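Threonine phosphate decarboxylase-like enzyme (Sulfurospirillum multivorans, PDB 6OUX) catalyses the pyridoxal phosphate-dependent decarboxylation of L-serine O-phosphate to ethanolamine O-phosphate, a precursor used in norcobamide biosynthesis. Local coordinates at residues Glu42-Cys48 with Tyr350-Arg355; Ala47-Pro53 with Arg369-Thr374; Ser243-Gly247 with Phe291-Tyr295; Ile248-Leu253 with Cys282-Phe286. All blocks are in the same frame, centred on the assembly; numbering follows the deposited sequence.

Interaction 1: residues Glu42-Cys48 with Tyr350-Arg355; sequences EIKIDAC and YGIYVR
Cys48 holds its sulfur over one face of the Tyr353 ring, with SG 3.7 Å from the ring centroid and 14° off the normal, a clear sulfur-aromatic contact. The same SG presses on the backbone beyond the ring, 3.6 Å from Val354 C. With chi1 of Tyr353 at -157°, CG swings opposite the residue's own N, which carries the ring beneath the sulfur and sends OH on to the carbonyl of Pro29. A serine in place of Tyr353 would probably leave the Cys48 sulfur without its flat partner and Pro29 O without a donor. An Asx turn fixes the approach of Cys48: its N donates to Asp46 OD1 at 2.9 Å, while OD2 is held by His27. Parallel bridges Ile45–Ile352 and Asp46–Tyr353 identify the motif, a short edge strand added to a mixed five-stranded sheet by residues from early in the chain. Tyr353 donates from N to Ile45 O at 2.9 Å and accepts on O from Ala47 N at 2.8 Å. On the face away from the tyrosine, Ile45 and Ile352 lie side by side, CD1 to CG1 4.0 Å. Gly351 O is gripped twice, by Lys44 N and by the straighter bond from Ile45 N. Past this point the contact opens to solvent: the aliphatic part of Lys44 brushes Tyr350 O, and its NZ reaches Glu42 OE2 only in a long salt bridge of 3.9 Å.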
# COMPACT_ATOMS: atom_id res chain seq x y z
N GLU A 42 -5.49 -30.38 0.77
CA GLU A 42 -4.88 -29.72 -0.40
C GLU A 42 -5.92 -28.94 -1.19
O GLU A 42 -6.94 -29.49 -1.62
CB GLU A 42 -4.09 -30.71 -1.26
CG GLU A 42 -4.80 -31.38 -2.45
CD GLU A 42 -3.83 -32.28 -3.25
OE1 GLU A 42 -2.58 -32.05 -3.15
OE2 GLU A 42 -4.30 -33.20 -3.97
N ILE A 43 -5.69 -27.65 -1.33
CA ILE A 43 -6.57 -26.84 -2.14
C ILE A 43 -6.07 -26.92 -3.58
O ILE A 43 -4.99 -26.47 -3.86
CB ILE A 43 -6.59 -25.35 -1.74
CG1 ILE A 43 -6.81 -25.19 -0.24
CG2 ILE A 43 -7.66 -24.62 -2.57
CD1 ILE A 43 -8.11 -25.73 0.25
N LYS A 44 -6.84 -27.51 -4.48
CA LYS A 44 -6.42 -27.59 -5.90
C LYS A 44 -6.95 -26.45 -6.79
O LYS A 44 -6.28 -26.05 -7.76
CB LYS A 44 -6.87 -28.94 -6.50
CG LYS A 44 -6.19 -30.17 -5.91
CD LYS A 44 -7.02 -31.44 -6.18
CE LYS A 44 -6.18 -32.62 -6.62
NZ LYS A 44 -7.03 -33.84 -6.67
N ILE A 45 -8.18 -25.99 -6.50
CA ILE A 45 -8.79 -24.89 -7.25
C ILE A 45 -9.30 -23.89 -6.22
O ILE A 45 -10.19 -24.22 -5.43
CB ILE A 45 -9.96 -25.37 -8.14
CG1 ILE A 45 -9.45 -26.35 -9.19
CG2 ILE A 45 -10.65 -24.17 -8.81
CD1 ILE A 45 -10.58 -27.05 -9.92
N ASP A 46 -8.76 -22.68 -6.25
CA ASP A 46 -9.28 -21.63 -5.39
C ASP A 46 -10.21 -20.82 -6.25
O ASP A 46 -9.77 -20.04 -7.11
CB ASP A 46 -8.13 -20.77 -4.81
CG ASP A 46 -8.63 -19.62 -3.93
OD1 ASP A 46 -9.87 -19.34 -3.77
OD2 ASP A 46 -7.71 -18.99 -3.34
N ALA A 47 -11.50 -20.98 -6.04
CA ALA A 47 -12.47 -20.10 -6.75
C ALA A 47 -13.13 -19.05 -5.84
O ALA A 47 -14.26 -18.65 -6.08
CB ALA A 47 -13.50 -20.95 -7.48
N CYS A 48 -12.41 -18.55 -4.84
CA CYS A 48 -12.88 -17.48 -3.99
C CYS A 48 -12.47 -16.11 -4.44
O CYS A 48 -13.28 -15.19 -4.47
CB CYS A 48 -12.33 -17.63 -2.57
SG CYS A 48 -13.07 -18.92 -1.61
N TYR A 350 -12.90 -32.66 -3.41
CA TYR A 350 -12.37 -32.16 -4.69
C TYR A 350 -11.29 -31.12 -4.64
O TYR A 350 -10.74 -30.73 -5.68
CB TYR A 350 -13.51 -31.64 -5.54
CG TYR A 350 -14.59 -32.63 -5.76
CD1 TYR A 350 -15.64 -32.73 -4.86
CD2 TYR A 350 -14.60 -33.48 -6.87
CE1 TYR A 350 -16.67 -33.63 -5.04
CE2 TYR A 350 -15.66 -34.37 -7.07
CZ TYR A 350 -16.66 -34.45 -6.14
OH TYR A 350 -17.72 -35.31 -6.24
N GLY A 351 -10.91 -30.70 -3.44
CA GLY A 351 -10.01 -29.57 -3.27
C GLY A 351 -10.45 -28.21 -3.88
O GLY A 351 -9.61 -27.37 -4.23
N ILE A 352 -11.74 -27.98 -3.97
CA ILE A 352 -12.27 -26.75 -4.56
C ILE A 352 -12.76 -25.85 -3.45
O ILE A 352 -13.65 -26.29 -2.71
CB ILE A 352 -13.41 -27.07 -5.52
CG1 ILE A 352 -12.84 -27.89 -6.73
CG2 ILE A 352 -14.06 -25.79 -6.03
CD1 ILE A 352 -13.87 -28.42 -7.70
N TYR A 353 -12.23 -24.60 -3.38
CA TYR A 353 -12.72 -23.56 -2.41
C TYR A 353 -13.64 -22.52 -3.07
O TYR A 353 -13.25 -21.91 -4.07
CB TYR A 353 -11.55 -22.81 -1.81
CG TYR A 353 -11.80 -22.16 -0.49
CD1 TYR A 353 -12.96 -22.39 0.27
CD2 TYR A 353 -10.84 -21.33 0.05
CE1 TYR A 353 -13.16 -21.76 1.49
CE2 TYR A 353 -11.04 -20.73 1.28
CZ TYR A 353 -12.20 -20.96 2.00
OH TYR A 353 -12.40 -20.36 3.23
N VAL A 354 -14.85 -22.37 -2.54
CA VAL A 354 -15.79 -21.34 -3.01
C VAL A 354 -16.26 -20.54 -1.78
O VAL A 354 -15.98 -20.93 -0.64
CB VAL A 354 -16.98 -21.90 -3.83
CG1 VAL A 354 -16.48 -22.75 -4.96
CG2 VAL A 354 -18.00 -22.68 -2.99
N ARG A 355 -16.90 -19.40 -2.01
CA ARG A 355 -17.16 -18.40 -0.97
C ARG A 355 -18.64 -18.50 -0.57
O ARG A 355 -19.57 -18.42 -1.41
CB ARG A 355 -16.73 -16.97 -1.48
CG ARG A 355 -16.88 -15.74 -0.56
CD ARG A 355 -16.19 -16.04 0.75
NE ARG A 355 -15.99 -14.92 1.66
CZ ARG A 355 -16.92 -14.39 2.47
NH1 ARG A 355 -18.19 -14.77 2.39
NH2 ARG A 355 -16.55 -13.43 3.32

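Interaction 2: residues Ala47-Pro53 with Arg369-Thr374; sequences ACYLSNP and RIAGRT
Arg369 NH2 donates to Cys48 O at 2.8 Å in a bent bond, 131° at the hydrogen, with the oxygen 22° out of the guanidinium plane. Leu50 lies across one face of that group, CD2 3.7 Å from Arg369 CZ. At the guanidinium edge a water accepts from Arg369 NE at 2.7 Å and also lies close to Ala47 O and Arg369 O. The bend at chi3 (63°) turns the arginine toward the loop. Beside it, Ala371 N bonds to Ala47 O at 2.9 Å, continuing strand 367-371 against the loop. Farther along, Arg373 folds back at chi2 and chi3, so that Pro53 CG lies over one guanidinium face and Ser51 CB sits at its edge, 3.8 Å from NH1. Outside the two segments, Asn181 O accepts from Arg369 NH1 and Phe131 makes a cation-pi contact, which position the guanidinium that holds Cys48 O. A leucine in place of Arg369 would probably leave Cys48 O and Asn181 O without this donor and deprive the water of its N-H. Arg369 and Asn181 are assigned to the O-phospho-L-serine site; neutral partners hold the guanidinium in place, which would suit a group that meets a phosphorylated, anionic substrate.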
# COMPACT_ATOMS: atom_id res chain seq x y z
N ALA A 47 -11.50 -20.98 -6.04
CA ALA A 47 -12.47 -20.10 -6.75
C ALA A 47 -13.13 -19.05 -5.84
O ALA A 47 -14.26 -18.65 -6.08
CB ALA A 47 -13.50 -20.95 -7.48
N CYS A 48 -12.41 -18.55 -4.84
CA CYS A 48 -12.88 -17.48 -3.99
C CYS A 48 -12.47 -16.11 -4.44
O CYS A 48 -13.28 -15.19 -4.47
CB CYS A 48 -12.33 -17.63 -2.57
SG CYS A 48 -13.07 -18.92 -1.61
N TYR A 49 -11.19 -15.94 -4.75
CA TYR A 49 -10.71 -14.64 -5.19
C TYR A 49 -10.95 -14.39 -6.68
O TYR A 49 -10.96 -15.30 -7.52
CB TYR A 49 -9.24 -14.39 -4.82
CG TYR A 49 -8.33 -15.18 -5.69
CD1 TYR A 49 -8.19 -16.55 -5.49
CD2 TYR A 49 -7.65 -14.59 -6.75
CE1 TYR A 49 -7.38 -17.32 -6.30
CE2 TYR A 49 -6.86 -15.36 -7.60
CZ TYR A 49 -6.73 -16.73 -7.36
OH TYR A 49 -5.93 -17.55 -8.12
N LEU A 50 -11.11 -13.13 -6.99
CA LEU A 50 -11.58 -12.69 -8.29
C LEU A 50 -10.37 -12.26 -9.12
O LEU A 50 -9.53 -11.47 -8.69
CB LEU A 50 -12.57 -11.61 -8.12
CG LEU A 50 -13.65 -11.90 -7.09
CD1 LEU A 50 -14.51 -10.69 -6.94
CD2 LEU A 50 -14.52 -13.10 -7.45
N SER A 51 -10.24 -12.87 -10.27
CA SER A 51 -9.11 -12.64 -11.12
C SER A 51 -9.55 -13.00 -12.52
O SER A 51 -10.66 -13.46 -12.72
CB SER A 51 -8.00 -13.59 -10.69
OG SER A 51 -6.81 -13.11 -11.23
N ASN A 52 -8.68 -12.80 -13.50
CA ASN A 52 -8.81 -13.39 -14.80
C ASN A 52 -7.49 -14.21 -14.96
O ASN A 52 -6.44 -13.63 -15.15
CB ASN A 52 -9.00 -12.30 -15.89
CG ASN A 52 -8.91 -12.86 -17.33
OD1 ASN A 52 -8.57 -14.05 -17.56
ND2 ASN A 52 -9.14 -12.03 -18.28
N PRO A 53 -7.57 -15.53 -14.89
CA PRO A 53 -6.35 -16.32 -14.96
C PRO A 53 -5.63 -16.21 -16.31
O PRO A 53 -4.38 -16.30 -16.35
CB PRO A 53 -6.81 -17.75 -14.60
CG PRO A 53 -8.29 -17.76 -14.82
CD PRO A 53 -8.79 -16.36 -14.72
N ARG A 369 -20.76 -17.93 -3.92
CA ARG A 369 -20.17 -17.15 -5.02
C ARG A 369 -18.97 -17.89 -5.55
O ARG A 369 -18.04 -18.19 -4.79
CB ARG A 369 -19.71 -15.78 -4.56
CG ARG A 369 -19.45 -14.82 -5.75
CD ARG A 369 -18.66 -13.63 -5.30
NE ARG A 369 -17.33 -13.97 -4.80
CZ ARG A 369 -16.49 -13.07 -4.29
NH1 ARG A 369 -16.85 -11.81 -4.22
NH2 ARG A 369 -15.30 -13.42 -3.86
N ILE A 370 -18.97 -18.16 -6.87
CA ILE A 370 -17.84 -18.90 -7.48
C ILE A 370 -17.14 -18.03 -8.53
O ILE A 370 -17.75 -17.58 -9.45
CB ILE A 370 -18.32 -20.20 -8.21
CG1 ILE A 370 -19.26 -21.00 -7.29
CG2 ILE A 370 -17.10 -21.02 -8.66
CD1 ILE A 370 -19.85 -22.25 -7.91
N ALA A 371 -15.84 -17.83 -8.37
CA ALA A 371 -15.07 -17.07 -9.34
C ALA A 371 -14.82 -17.93 -10.57
O ALA A 371 -14.54 -19.13 -10.44
CB ALA A 371 -13.74 -16.67 -8.73
N GLY A 372 -14.88 -17.35 -11.75
CA GLY A 372 -14.70 -18.10 -12.98
C GLY A 372 -13.22 -18.33 -13.14
O GLY A 372 -12.43 -17.40 -12.87
N ARG A 373 -12.84 -19.59 -13.41
CA ARG A 373 -11.43 -19.96 -13.60
C ARG A 373 -11.09 -20.28 -15.08
O ARG A 373 -11.74 -19.76 -16.01
CB ARG A 373 -11.07 -21.12 -12.66
CG ARG A 373 -11.35 -20.88 -11.20
CD ARG A 373 -11.04 -19.49 -10.69
NE ARG A 373 -9.64 -19.16 -10.79
CZ ARG A 373 -9.16 -17.91 -10.79
NH1 ARG A 373 -9.99 -16.84 -10.64
NH2 ARG A 373 -7.85 -17.74 -10.92
N THR A 374 -10.11 -21.14 -15.31
CA THR A 374 -9.80 -21.57 -16.64
C THR A 374 -10.88 -22.58 -17.04
O THR A 374 -11.62 -23.12 -16.17
CB THR A 374 -8.41 -22.27 -16.69
OG1 THR A 374 -8.42 -23.44 -15.87
CG2 THR A 374 -7.27 -21.34 -16.20
O HOH W 1 -16.13 -16.41 -5.15

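Interaction 3: residues Ser243-Gly247 with Phe291-Tyr295; sequences SKDFG and FLKRY
Tyr295 OH and Asp245 O are joined through one water, which lies 2.6 Å from Tyr295 OH and donates to Asp245 O at 2.9 Å. The hydroxyl also abuts the aspartate directly, with Asp245 CB 3.6 Å from Tyr295 OH. The carboxylate stands steeply to the tyrosine ring, the two planes 73° apart, and is engaged elsewhere: Asp245 OD2 pairs with Lys240, while OD1 accepts from Phe246 N at 2.7 Å on the anti side, tilted out of the carboxylate plane. That bond ties the aspartate to the start of the phenylalanine, whose ring carries most of the apolar contact. Phe246 CE1 comes down over the centre of the Tyr295 ring, 3.5 Å from CE2. The planes are inclined by 32° with centroids 4.2 Å apart, an oblique pair. Along the edge of the Phe246 ring sits Leu292, CD2 to CE1 4.2 Å, and Phe246 CD1 in turn meets the edge of the Phe291 ring, 3.9 Å from CE2. Phe291 and Tyr295 are one helical turn apart, each with CG anti to the backbone N, and both rings leave the helix on the same side, where Phe246 reaches them. Phe286, of the preceding helix, stacks on Phe246. The Ser-Lys sequence of the loop, followed by an Arg-Leu-Gly, resembles the family pattern around the lysine that binds pyridoxal phosphate, so Lys244 is probably that lysine; helix 289-314 packs against Asp245 and Phe246, just after that position.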
# COMPACT_ATOMS: atom_id res chain seq x y z
N SER A 243 -6.45 -4.79 -10.19
CA SER A 243 -6.02 -6.13 -9.75
C SER A 243 -6.99 -7.29 -10.11
O SER A 243 -6.59 -8.41 -10.43
CB SER A 243 -5.65 -6.04 -8.23
OG SER A 243 -4.62 -4.98 -8.04
N LYS A 244 -8.27 -7.01 -10.16
CA LYS A 244 -9.21 -8.09 -10.43
C LYS A 244 -9.47 -8.40 -11.91
O LYS A 244 -10.21 -9.36 -12.23
CB LYS A 244 -10.51 -7.82 -9.70
CG LYS A 244 -10.27 -7.77 -8.20
CD LYS A 244 -11.42 -7.11 -7.46
CE LYS A 244 -11.00 -6.80 -6.04
NZ LYS A 244 -12.20 -6.77 -5.17
N ASP A 245 -8.89 -7.60 -12.81
CA ASP A 245 -9.02 -7.84 -14.25
C ASP A 245 -7.64 -8.04 -14.89
O ASP A 245 -7.37 -9.11 -15.45
CB ASP A 245 -9.91 -6.77 -14.95
CG ASP A 245 -9.44 -5.32 -14.74
OD1 ASP A 245 -8.39 -5.05 -14.12
OD2 ASP A 245 -10.15 -4.42 -15.20
N PHE A 246 -6.75 -7.06 -14.78
CA PHE A 246 -5.34 -7.26 -15.24
C PHE A 246 -4.65 -8.30 -14.34
O PHE A 246 -3.53 -8.71 -14.65
CB PHE A 246 -4.54 -5.96 -15.29
CG PHE A 246 -5.09 -4.93 -16.26
CD1 PHE A 246 -4.79 -4.99 -17.62
CD2 PHE A 246 -5.90 -3.88 -15.81
CE1 PHE A 246 -5.29 -4.03 -18.50
CE2 PHE A 246 -6.39 -2.93 -16.68
CZ PHE A 246 -6.09 -3.00 -18.03
N GLY A 247 -5.32 -8.69 -13.24
CA GLY A 247 -5.15 -10.00 -12.60
C GLY A 247 -3.75 -10.16 -12.12
O GLY A 247 -2.89 -10.50 -12.91
N PHE A 291 1.17 -4.44 -25.02
CA PHE A 291 0.57 -5.22 -23.96
C PHE A 291 -0.96 -5.22 -24.10
O PHE A 291 -1.58 -6.26 -23.90
CB PHE A 291 0.96 -4.68 -22.58
CG PHE A 291 0.21 -5.35 -21.44
CD1 PHE A 291 0.60 -6.56 -20.96
CD2 PHE A 291 -0.98 -4.79 -20.93
CE1 PHE A 291 -0.12 -7.19 -19.94
CE2 PHE A 291 -1.73 -5.41 -19.95
CZ PHE A 291 -1.30 -6.63 -19.45
N LEU A 292 -1.56 -4.06 -24.32
CA LEU A 292 -3.03 -3.95 -24.36
C LEU A 292 -3.65 -4.79 -25.46
O LEU A 292 -4.74 -5.31 -25.30
CB LEU A 292 -3.47 -2.46 -24.50
CG LEU A 292 -3.47 -1.75 -23.15
CD1 LEU A 292 -3.49 -0.21 -23.26
CD2 LEU A 292 -4.61 -2.30 -22.25
N LYS A 293 -2.92 -4.94 -26.59
CA LYS A 293 -3.39 -5.84 -27.63
C LYS A 293 -3.53 -7.27 -27.16
O LYS A 293 -4.52 -7.92 -27.43
CB LYS A 293 -2.47 -5.78 -28.85
CG LYS A 293 -2.91 -6.71 -30.00
CD LYS A 293 -2.11 -6.47 -31.31
CE LYS A 293 -2.43 -5.12 -31.98
NZ LYS A 293 -1.81 -3.88 -31.39
N ARG A 294 -2.53 -7.78 -26.41
CA ARG A 294 -2.61 -9.11 -25.92
C ARG A 294 -3.62 -9.20 -24.76
O ARG A 294 -4.26 -10.22 -24.59
CB ARG A 294 -1.23 -9.58 -25.48
CG ARG A 294 -0.23 -9.63 -26.65
CD ARG A 294 1.10 -10.31 -26.29
NE ARG A 294 2.14 -9.88 -27.23
CZ ARG A 294 3.46 -10.13 -27.11
NH1 ARG A 294 3.93 -10.76 -26.07
NH2 ARG A 294 4.30 -9.70 -28.03
N TYR A 295 -3.69 -8.16 -23.96
CA TYR A 295 -4.63 -8.14 -22.84
C TYR A 295 -6.07 -8.25 -23.34
O TYR A 295 -6.93 -8.89 -22.70
CB TYR A 295 -4.45 -6.89 -21.97
CG TYR A 295 -5.62 -6.76 -21.00
CD1 TYR A 295 -5.76 -7.69 -19.97
CD2 TYR A 295 -6.65 -5.84 -21.21
CE1 TYR A 295 -6.82 -7.67 -19.10
CE2 TYR A 295 -7.74 -5.78 -20.33
CZ TYR A 295 -7.82 -6.73 -19.26
OH TYR A 295 -8.88 -6.85 -18.35
O HOH W 2 -9.39 -9.27 -17.51

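Interaction 4: residues Ile248-Leu253 with Cys282-Phe286; sequences IAGVRL and CLRLF
Leu253 sets CD1 against helix 277-286, where it meets Cys282, Leu283 and, a turn on from Cys282, Phe286. Leu283 CD1 is the nearest at 4.1 Å, and the two leucines cross at a slant. Cys282 CB and Phe286 CE2 each lie 4.4 Å from Leu253 CD1, which is oblique to the Phe286 ring. One turn before Phe286, Cys282 directs its thiol at the rest of the loop: with chi1 at -77° the sulfur sits beside its own N and faces Ile248 CD1 at 3.8 Å, while Val251 CG2 comes to 4.2 Å from SG. Ile248 meets Phe286 from the opposite direction, its CD1 at the edge of the ring and near its plane; the modelled distance there is too short to be trusted. All of these contacts are apolar. The loop joins two neighbouring antiparallel strands, 236-241 and 254-257, of the mixed seven-stranded sheet in the large domain of the fold type I pyridoxal phosphate enzymes. Within it a type I turn runs from Ile248 to Val251, closed by Val251 N to Ile248 O at 3.3 Å, which brings both side chains onto the helix side. Beyond, Ser243 ties the backbone of Val251 and Leu253 together, while Leu283 also touches Leu87 and Met91 of helix 84-95. Arg252 points elsewhere, pairing with Glu110 and packing on Asn274 of the second subunit.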
# COMPACT_ATOMS: atom_id res chain seq x y z
N ILE A 248 -3.53 -9.97 -10.82
CA ILE A 248 -2.19 -9.86 -10.27
C ILE A 248 -2.33 -9.70 -8.77
O ILE A 248 -2.27 -8.59 -8.25
CB ILE A 248 -1.42 -8.65 -10.86
CG1 ILE A 248 -1.03 -8.93 -12.31
CG2 ILE A 248 -0.11 -8.41 -10.12
CD1 ILE A 248 -0.62 -7.67 -13.04
N ALA A 249 -2.50 -10.84 -8.12
CA ALA A 249 -2.91 -10.94 -6.72
C ALA A 249 -2.08 -10.10 -5.75
O ALA A 249 -2.62 -9.22 -5.09
CB ALA A 249 -2.89 -12.41 -6.27
N GLY A 250 -0.78 -10.38 -5.71
CA GLY A 250 0.12 -9.79 -4.72
C GLY A 250 0.60 -8.38 -5.00
O GLY A 250 1.51 -7.90 -4.28
N VAL A 251 0.05 -7.75 -6.06
CA VAL A 251 0.27 -6.28 -6.34
C VAL A 251 -1.09 -5.57 -6.35
O VAL A 251 -1.96 -5.92 -7.12
CB VAL A 251 1.20 -5.96 -7.54
CG1 VAL A 251 1.78 -7.23 -8.15
CG2 VAL A 251 0.60 -5.03 -8.59
N ARG A 252 -1.24 -4.60 -5.48
CA ARG A 252 -2.55 -4.00 -5.18
C ARG A 252 -2.62 -2.61 -5.75
O ARG A 252 -1.96 -1.70 -5.27
CB ARG A 252 -2.81 -3.97 -3.67
CG ARG A 252 -2.92 -5.35 -3.03
CD ARG A 252 -3.86 -5.37 -1.82
NE ARG A 252 -3.72 -4.16 -1.00
CZ ARG A 252 -4.67 -3.66 -0.20
NH1 ARG A 252 -5.86 -4.26 -0.08
NH2 ARG A 252 -4.43 -2.55 0.50
N LEU A 253 -3.45 -2.44 -6.78
CA LEU A 253 -3.56 -1.18 -7.50
C LEU A 253 -4.97 -0.86 -7.90
O LEU A 253 -5.68 -1.71 -8.38
CB LEU A 253 -2.82 -1.25 -8.82
CG LEU A 253 -1.32 -1.36 -8.76
CD1 LEU A 253 -0.82 -1.70 -10.15
CD2 LEU A 253 -0.72 -0.07 -8.25
N CYS A 282 3.92 -2.75 -13.24
CA CYS A 282 2.65 -3.28 -13.75
C CYS A 282 1.79 -2.16 -14.28
O CYS A 282 1.16 -2.29 -15.33
CB CYS A 282 1.90 -4.02 -12.65
SG CYS A 282 2.54 -5.67 -12.28
N LEU A 283 1.80 -1.05 -13.58
CA LEU A 283 1.02 0.10 -14.01
C LEU A 283 1.46 0.58 -15.40
O LEU A 283 0.59 0.87 -16.28
CB LEU A 283 1.14 1.24 -13.02
CG LEU A 283 0.03 2.25 -13.19
CD1 LEU A 283 -1.15 1.75 -12.38
CD2 LEU A 283 0.44 3.65 -12.75
N ARG A 284 2.78 0.65 -15.59
CA ARG A 284 3.34 1.11 -16.86
C ARG A 284 3.16 0.07 -17.96
O ARG A 284 3.01 0.42 -19.13
CB ARG A 284 4.79 1.44 -16.74
CG ARG A 284 5.09 2.63 -15.86
CD ARG A 284 6.61 2.85 -15.79
NE ARG A 284 6.87 3.99 -14.95
CZ ARG A 284 6.82 5.26 -15.34
NH1 ARG A 284 6.62 5.60 -16.62
NH2 ARG A 284 7.03 6.21 -14.44
N LEU A 285 3.15 -1.20 -17.58
CA LEU A 285 2.80 -2.23 -18.51
C LEU A 285 1.38 -2.07 -19.03
O LEU A 285 1.12 -2.06 -20.23
CB LEU A 285 2.97 -3.59 -17.82
CG LEU A 285 2.77 -4.79 -18.73
CD1 LEU A 285 3.90 -4.89 -19.76
CD2 LEU A 285 2.71 -5.98 -17.82
N PHE A 286 0.45 -1.89 -18.09
CA PHE A 286 -1.00 -1.94 -18.35
C PHE A 286 -1.46 -0.89 -19.31
O PHE A 286 -2.54 -1.04 -19.86
CB PHE A 286 -1.79 -1.79 -17.04
CG PHE A 286 -1.64 -2.93 -16.08
CD1 PHE A 286 -1.08 -4.15 -16.44
CD2 PHE A 286 -2.07 -2.77 -14.75
CE1 PHE A 286 -0.95 -5.17 -15.49
CE2 PHE A 286 -1.93 -3.77 -13.82
CZ PHE A 286 -1.41 -4.98 -14.19

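How the interactions relate
All four contacts are largely buried, but they work in two halves of the fold. Interactions 1 and 2 share Ala47 and Cys48 and hold the same five-stranded sheet: strands 352-356 and 367-371 are neighbours, tied by Arg355 O and Arg369 N. Interaction 1 is a short parallel backbone ladder with a sulfur-aromatic contact, open to solvent near Glu42; interaction 2 has one backbone bond and otherwise relies on arginine side chains. Interactions 3 and 4 join one loop to successive helices; the former is aromatic with a water bridge, the latter purely apolar. The stacked Phe246 and Phe286 rings link them, with Ser243 OG bonded to Val251 O and Leu253 N. Ser51 and Asn52 pack on 243-247, connecting the halves.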